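Local coordinates for WAP, Kazal, immunoglobulin, Kunitz and NTR domain-containing protein 2 (Mus musculus, PDB 6MAA) that probably inhibits serine proteases and metalloproteases through its several inhibitor domains and inhibits myostatin (GDF8), though probably not activin, this piece being its follistatin domain, at residues 47-60 against 67-79. Residues are numbered along the deposited sequence; the frame is centred on the assembly and turned at random.
Sequences CKDRCEKEPSFTCA and YNRCFMDAEACSK. With NO3 (nitrate ion), chain D; NO3 (nitrate ion), chain C.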
loop_
_atom_site.group_PDB
_atom_site.type_symbol
_atom_site.label_atom_id
_atom_site.label_comp_id
_atom_site.label_asym_id
_atom_site.label_seq_id
_atom_site.Cartn_x
_atom_site.Cartn_y
_atom_site.Cartn_z
ATOM N N CYS A 47 -0.254 0.449 5.510
ATOM C CA CYS A 47 -0.861 1.173 4.401
ATOM C C CYS A 47 -0.088 2.456 4.102
ATOM O O CYS A 47 0.277 3.203 5.013
ATOM C CB CYS A 47 -2.317 1.511 4.721
ATOM S SG CYS A 47 -3.405 0.074 4.959
ATOM N N LYS A 48 0.132 2.724 2.810
ATOM C CA LYS A 48 0.933 3.884 2.406
ATOM C C LYS A 48 0.219 5.208 2.689
ATOM O O LYS A 48 0.810 6.131 3.263
ATOM C CB LYS A 48 1.313 3.769 0.928
ATOM C CG LYS A 48 2.356 2.704 0.657
ATOM C CD LYS A 48 2.643 2.560 -0.827
ATOM C CE LYS A 48 1.531 1.802 -1.538
ATOM N NZ LYS A 48 1.883 1.475 -2.950
ATOM N N ASP A 49 -1.033 5.335 2.259
ATOM C CA ASP A 49 -1.875 6.494 2.591
ATOM C C ASP A 49 -1.285 7.833 2.142
ATOM O O ASP A 49 -1.395 8.840 2.843
ATOM C CB ASP A 49 -2.223 6.542 4.078
ATOM C CG ASP A 49 -3.377 5.653 4.434
ATOM O OD1 ASP A 49 -4.168 5.316 3.531
ATOM O OD2 ASP A 49 -3.495 5.303 5.627
ATOM N N ARG A 50 -0.688 7.869 0.954
ATOM C CA ARG A 50 -0.142 9.120 0.435
ATOM C C ARG A 50 -0.283 9.093 -1.074
ATOM O O ARG A 50 0.303 8.224 -1.723
ATOM C CB ARG A 50 1.330 9.292 0.831
ATOM C CG ARG A 50 1.955 10.596 0.325
ATOM C CD ARG A 50 3.380 10.800 0.842
ATOM N NE ARG A 50 4.297 9.798 0.308
ATOM C CZ ARG A 50 5.101 9.984 -0.737
ATOM N NH1 ARG A 50 5.124 11.147 -1.374
ATOM N NH2 ARG A 50 5.890 9.000 -1.144
ATOM N N CYS A 51 -1.046 10.034 -1.630
ATOM C CA CYS A 51 -1.347 10.018 -3.056
ATOM C C CYS A 51 -1.311 11.429 -3.623
ATOM O O CYS A 51 -1.632 12.397 -2.934
ATOM C CB CYS A 51 -2.752 9.462 -3.302
ATOM S SG CYS A 51 -2.987 7.744 -2.787
ATOM N N GLU A 52 -0.960 11.532 -4.905
ATOM C CA GLU A 52 -1.044 12.814 -5.590
ATOM C C GLU A 52 -2.496 13.199 -5.841
ATOM O O GLU A 52 -3.318 12.367 -6.242
ATOM C CB GLU A 52 -0.349 12.734 -6.945
ATOM C CG GLU A 52 1.142 12.541 -6.860
ATOM C CD GLU A 52 1.838 12.920 -8.143
ATOM O OE1 GLU A 52 1.276 13.734 -8.903
ATOM O OE2 GLU A 52 2.944 12.404 -8.389
ATOM N N LYS A 53 -2.803 14.484 -5.648
ATOM C CA LYS A 53 -4.102 15.021 -6.055
ATOM C C LYS A 53 -4.088 15.319 -7.556
ATOM O O LYS A 53 -4.171 16.460 -8.010
ATOM C CB LYS A 53 -4.497 16.247 -5.244
ATOM C CG LYS A 53 -5.989 16.557 -5.377
ATOM C CD LYS A 53 -6.363 17.926 -4.851
ATOM C CE LYS A 53 -5.879 19.018 -5.778
ATOM N NZ LYS A 53 -6.414 20.344 -5.362
ATOM N N GLU A 54 -3.953 14.251 -8.322
ATOM C CA GLU A 54 -3.931 14.319 -9.780
ATOM C C GLU A 54 -5.115 13.486 -10.234
ATOM O O GLU A 54 -5.112 12.258 -10.036
ATOM C CB GLU A 54 -2.621 13.718 -10.296
ATOM C CG GLU A 54 -2.379 13.906 -11.785
ATOM C CD GLU A 54 -2.302 15.363 -12.177
ATOM O OE1 GLU A 54 -3.263 15.864 -12.799
ATOM O OE2 GLU A 54 -1.291 16.013 -11.839
ATOM N N PRO A 55 -6.156 14.089 -10.808
ATOM C CA PRO A 55 -7.390 13.334 -11.050
ATOM C C PRO A 55 -7.251 12.357 -12.201
ATOM O O PRO A 55 -6.719 12.682 -13.262
ATOM C CB PRO A 55 -8.417 14.426 -11.372
ATOM C CG PRO A 55 -7.605 15.545 -11.918
ATOM C CD PRO A 55 -6.306 15.513 -11.149
ATOM N N SER A 56 -7.743 11.146 -11.969
ATOM C CA SER A 56 -7.910 10.139 -13.005
ATOM C C SER A 56 -9.023 9.235 -12.499
ATOM O O SER A 56 -8.768 8.189 -11.893
ATOM C CB SER A 56 -6.608 9.367 -13.217
ATOM O OG SER A 56 -6.683 8.559 -14.375
ATOM N N PHE A 57 -10.262 9.681 -12.678
ATOM C CA PHE A 57 -11.382 9.070 -11.975
ATOM C C PHE A 57 -11.476 7.593 -12.322
ATOM O O PHE A 57 -11.397 7.212 -13.495
ATOM C CB PHE A 57 -12.674 9.788 -12.346
ATOM C CG PHE A 57 -12.652 11.264 -12.067
ATOM C CD1 PHE A 57 -12.016 11.776 -10.943
ATOM C CD2 PHE A 57 -13.260 12.146 -12.947
ATOM C CE1 PHE A 57 -12.002 13.138 -10.694
ATOM C CE2 PHE A 57 -13.246 13.503 -12.704
ATOM C CZ PHE A 57 -12.624 14.002 -11.577
ATOM N N THR A 58 -11.648 6.760 -11.296
ATOM C CA THR A 58 -11.516 5.311 -11.435
ATOM C C THR A 58 -12.739 4.642 -10.828
ATOM O O THR A 58 -12.946 4.717 -9.613
ATOM C CB THR A 58 -10.247 4.831 -10.725
ATOM O OG1 THR A 58 -9.099 5.458 -11.312
ATOM C CG2 THR A 58 -10.112 3.321 -10.835
ATOM N N CYS A 59 -13.555 3.998 -11.661
ATOM C CA CYS A 59 -14.617 3.157 -11.138
ATOM C C CYS A 59 -14.024 1.822 -10.715
ATOM O O CYS A 59 -13.122 1.297 -11.370
ATOM C CB CYS A 59 -15.717 2.959 -12.185
ATOM S SG CYS A 59 -16.671 4.472 -12.491
ATOM N N ALA A 60 -14.532 1.274 -9.615
ATOM C CA ALA A 60 -13.939 0.091 -9.012
ATOM C C ALA A 60 -14.970 -1.016 -8.827
ATOM O O ALA A 60 -16.183 -0.803 -8.915
ATOM C CB ALA A 60 -13.262 0.426 -7.678
ATOM N N TYR A 67 -10.789 8.997 -6.754
ATOM C CA TYR A 67 -10.187 10.160 -7.402
ATOM C C TYR A 67 -9.071 9.754 -8.365
ATOM O O TYR A 67 -8.911 10.364 -9.433
ATOM C CB TYR A 67 -9.686 11.123 -6.321
ATOM C CG TYR A 67 -9.275 12.488 -6.812
ATOM C CD1 TYR A 67 -7.975 12.727 -7.249
ATOM C CD2 TYR A 67 -10.180 13.551 -6.827
ATOM C CE1 TYR A 67 -7.585 13.984 -7.684
ATOM C CE2 TYR A 67 -9.800 14.811 -7.268
ATOM C CZ TYR A 67 -8.499 15.018 -7.697
ATOM O OH TYR A 67 -8.106 16.259 -8.142
ATOM N N ASN A 68 -8.290 8.734 -8.006
ATOM C CA ASN A 68 -7.360 8.066 -8.913
ATOM C C ASN A 68 -7.078 6.676 -8.351
ATOM O O ASN A 68 -7.635 6.279 -7.326
ATOM C CB ASN A 68 -6.093 8.894 -9.184
ATOM C CG ASN A 68 -5.268 9.147 -7.936
ATOM O OD1 ASN A 68 -5.201 8.312 -7.035
ATOM N ND2 ASN A 68 -4.630 10.313 -7.882
ATOM N N ARG A 69 -6.217 5.925 -9.041
ATOM C CA ARG A 69 -5.943 4.553 -8.619
ATOM C C ARG A 69 -5.251 4.497 -7.266
ATOM O O ARG A 69 -5.463 3.546 -6.503
ATOM C CB ARG A 69 -5.091 3.840 -9.663
ATOM C CG ARG A 69 -5.825 3.568 -10.953
ATOM C CD ARG A 69 -5.025 2.624 -11.814
ATOM N NE ARG A 69 -5.684 2.364 -13.085
ATOM C CZ ARG A 69 -5.451 1.288 -13.826
ATOM N NH1 ARG A 69 -4.591 0.372 -13.402
ATOM N NH2 ARG A 69 -6.088 1.117 -14.975
ATOM N N CYS A 70 -4.407 5.479 -6.960
ATOM C CA CYS A 70 -3.761 5.500 -5.654
ATOM C C CYS A 70 -4.789 5.622 -4.531
ATOM O O CYS A 70 -4.686 4.936 -3.508
ATOM C CB CYS A 70 -2.730 6.628 -5.613
ATOM S SG CYS A 70 -1.762 6.739 -4.092
ATOM N N PHE A 71 -5.805 6.473 -4.708
ATOM C CA PHE A 71 -6.851 6.564 -3.692
ATOM C C PHE A 71 -7.673 5.279 -3.613
ATOM O O PHE A 71 -8.079 4.865 -2.520
ATOM C CB PHE A 71 -7.716 7.810 -3.905
ATOM C CG PHE A 71 -6.986 9.101 -3.603
ATOM C CD1 PHE A 71 -6.776 9.503 -2.292
ATOM C CD2 PHE A 71 -6.475 9.884 -4.628
ATOM C CE1 PHE A 71 -6.083 10.672 -2.009
ATOM C CE2 PHE A 71 -5.793 11.055 -4.356
ATOM C CZ PHE A 71 -5.590 11.447 -3.042
ATOM N N MET A 72 -7.904 4.616 -4.750
ATOM C CA MET A 72 -8.550 3.306 -4.715
ATOM C C MET A 72 -7.729 2.314 -3.893
ATOM O O MET A 72 -8.268 1.608 -3.030
ATOM C CB MET A 72 -8.754 2.783 -6.137
ATOM C CG MET A 72 -9.471 1.444 -6.209
ATOM S SD MET A 72 -9.501 0.725 -7.865
ATOM C CE MET A 72 -7.768 0.305 -8.073
ATOM N N ASP A 73 -6.412 2.266 -4.137
ATOM C CA ASP A 73 -5.546 1.354 -3.393
ATOM C C ASP A 73 -5.568 1.664 -1.903
ATOM O O ASP A 73 -5.493 0.752 -1.068
ATOM C CB ASP A 73 -4.103 1.476 -3.884
ATOM C CG ASP A 73 -3.879 0.886 -5.260
ATOM O OD1 ASP A 73 -4.767 0.193 -5.795
ATOM O OD2 ASP A 73 -2.777 1.121 -5.800
ATOM N N ALA A 74 -5.619 2.952 -1.550
ATOM C CA ALA A 74 -5.614 3.333 -0.141
ATOM C C ALA A 74 -6.887 2.871 0.553
ATOM O O ALA A 74 -6.842 2.405 1.698
ATOM C CB ALA A 74 -5.422 4.843 0.006
ATOM N N GLU A 75 -8.025 2.955 -0.136
ATOM C CA GLU A 75 -9.266 2.451 0.439
ATOM C C GLU A 75 -9.232 0.934 0.574
ATOM O O GLU A 75 -9.674 0.387 1.594
ATOM C CB GLU A 75 -10.464 2.901 -0.394
ATOM C CG GLU A 75 -11.810 2.458 0.165
ATOM C CD GLU A 75 -12.207 3.166 1.462
ATOM O OE1 GLU A 75 -13.321 2.895 1.946
ATOM O OE2 GLU A 75 -11.428 3.984 2.003
ATOM N N ALA A 76 -8.711 0.239 -0.442
ATOM C CA ALA A 76 -8.556 -1.209 -0.350
ATOM C C ALA A 76 -7.727 -1.589 0.871
ATOM O O ALA A 76 -8.097 -2.490 1.631
ATOM C CB ALA A 76 -7.911 -1.750 -1.623
ATOM N N CYS A 77 -6.603 -0.900 1.081
ATOM C CA CYS A 77 -5.747 -1.224 2.218
ATOM C C CYS A 77 -6.460 -0.947 3.533
ATOM O O CYS A 77 -6.368 -1.739 4.480
ATOM C CB CYS A 77 -4.443 -0.431 2.130
ATOM S SG CYS A 77 -3.173 -1.025 3.260
ATOM N N SER A 78 -7.184 0.173 3.607
ATOM C CA SER A 78 -7.882 0.533 4.837
ATOM C C SER A 78 -8.905 -0.532 5.217
ATOM O O SER A 78 -9.096 -0.829 6.405
ATOM C CB SER A 78 -8.555 1.894 4.649
ATOM O OG SER A 78 -9.292 2.273 5.791
ATOM N N LYS A 79 -9.560 -1.125 4.222
ATOM C CA LYS A 79 -10.598 -2.123 4.433
ATOM C C LYS A 79 -10.059 -3.544 4.464
ATOM O O LYS A 79 -10.787 -4.456 4.858
ATOM C CB LYS A 79 -11.644 -2.031 3.322
ATOM C CG LYS A 79 -12.558 -0.839 3.414
ATOM C CD LYS A 79 -13.872 -1.162 2.717
ATOM C CE LYS A 79 -14.808 0.025 2.728
ATOM N NZ LYS A 79 -15.055 0.469 4.120
HETATM N N NO3 D . -10.495 12.322 -14.963
HETATM O O1 NO3 D . -11.079 13.051 -15.822
HETATM O O2 NO3 D . -9.803 12.856 -14.056
HETATM O O3 NO3 D . -10.611 11.069 -15.031
HETATM N N NO3 C . -0.501 8.758 -7.096
HETATM O O1 NO3 C . -1.662 9.226 -7.207
HETATM O O2 NO3 C . 0.309 9.284 -6.291
HETATM O O3 NO3 C . -0.149 7.766 -7.801
HETATM O O HOH W 1 -1.068 2.475 -4.221
HETATM O O HOH W 2 -7.812 4.482 -13.511
#
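Asn68 reaches from the N-cap of helix 69-79 into the arch of 47-60 and grips two carbonyls. Its ND2 donates to Glu54 O at 2.9 Å, almost straight (173°), and in a more bent bond to Glu52 O. Both acceptors lie close to the plane of the amide. The other end of that amide, OD1, caps the helix by accepting from Phe71 N at 3.0 Å. CG stands between the backbone N and the carbonyl carbon (chi1 62°), which lets one side chain serve helix and loop. With an alanine here, both loop carbonyls would probably lose their shared donor and the first turn of the helix its side-chain cap. This is the Kazal-type inhibitor arrangement, with an asparagine bracing the loop that carries the predicted reactive bond, Lys53-Glu54. Beside it, Ser56 N donates to Tyr67 O at 2.9 Å. The Tyr67 side chain runs alongside Pro55, pointing the same way, and its OH meets Lys53 CG at 3.5 Å. On the helix, the Phe71 ring lies under Cys51: CB sits over the face, 3.6 Å from the centroid, with SG above the same ring. Cys51 SG is joined to Cys70 SG, and a second disulfide, Cys47-Cys77, ties the start of the loop to the last turn of the helix. At the other end, Met72 SD packs against Ala60 CB (3.8 Å) and, crossing at about a right angle, Thr58 CG2. Helix 69-79 thus rests on the small antiparallel sheet of 58-60, 65-66 and 85-86, where Tyr66 and Val85 also touch Met72, while Cys47 ends the hairpin strand 42-47.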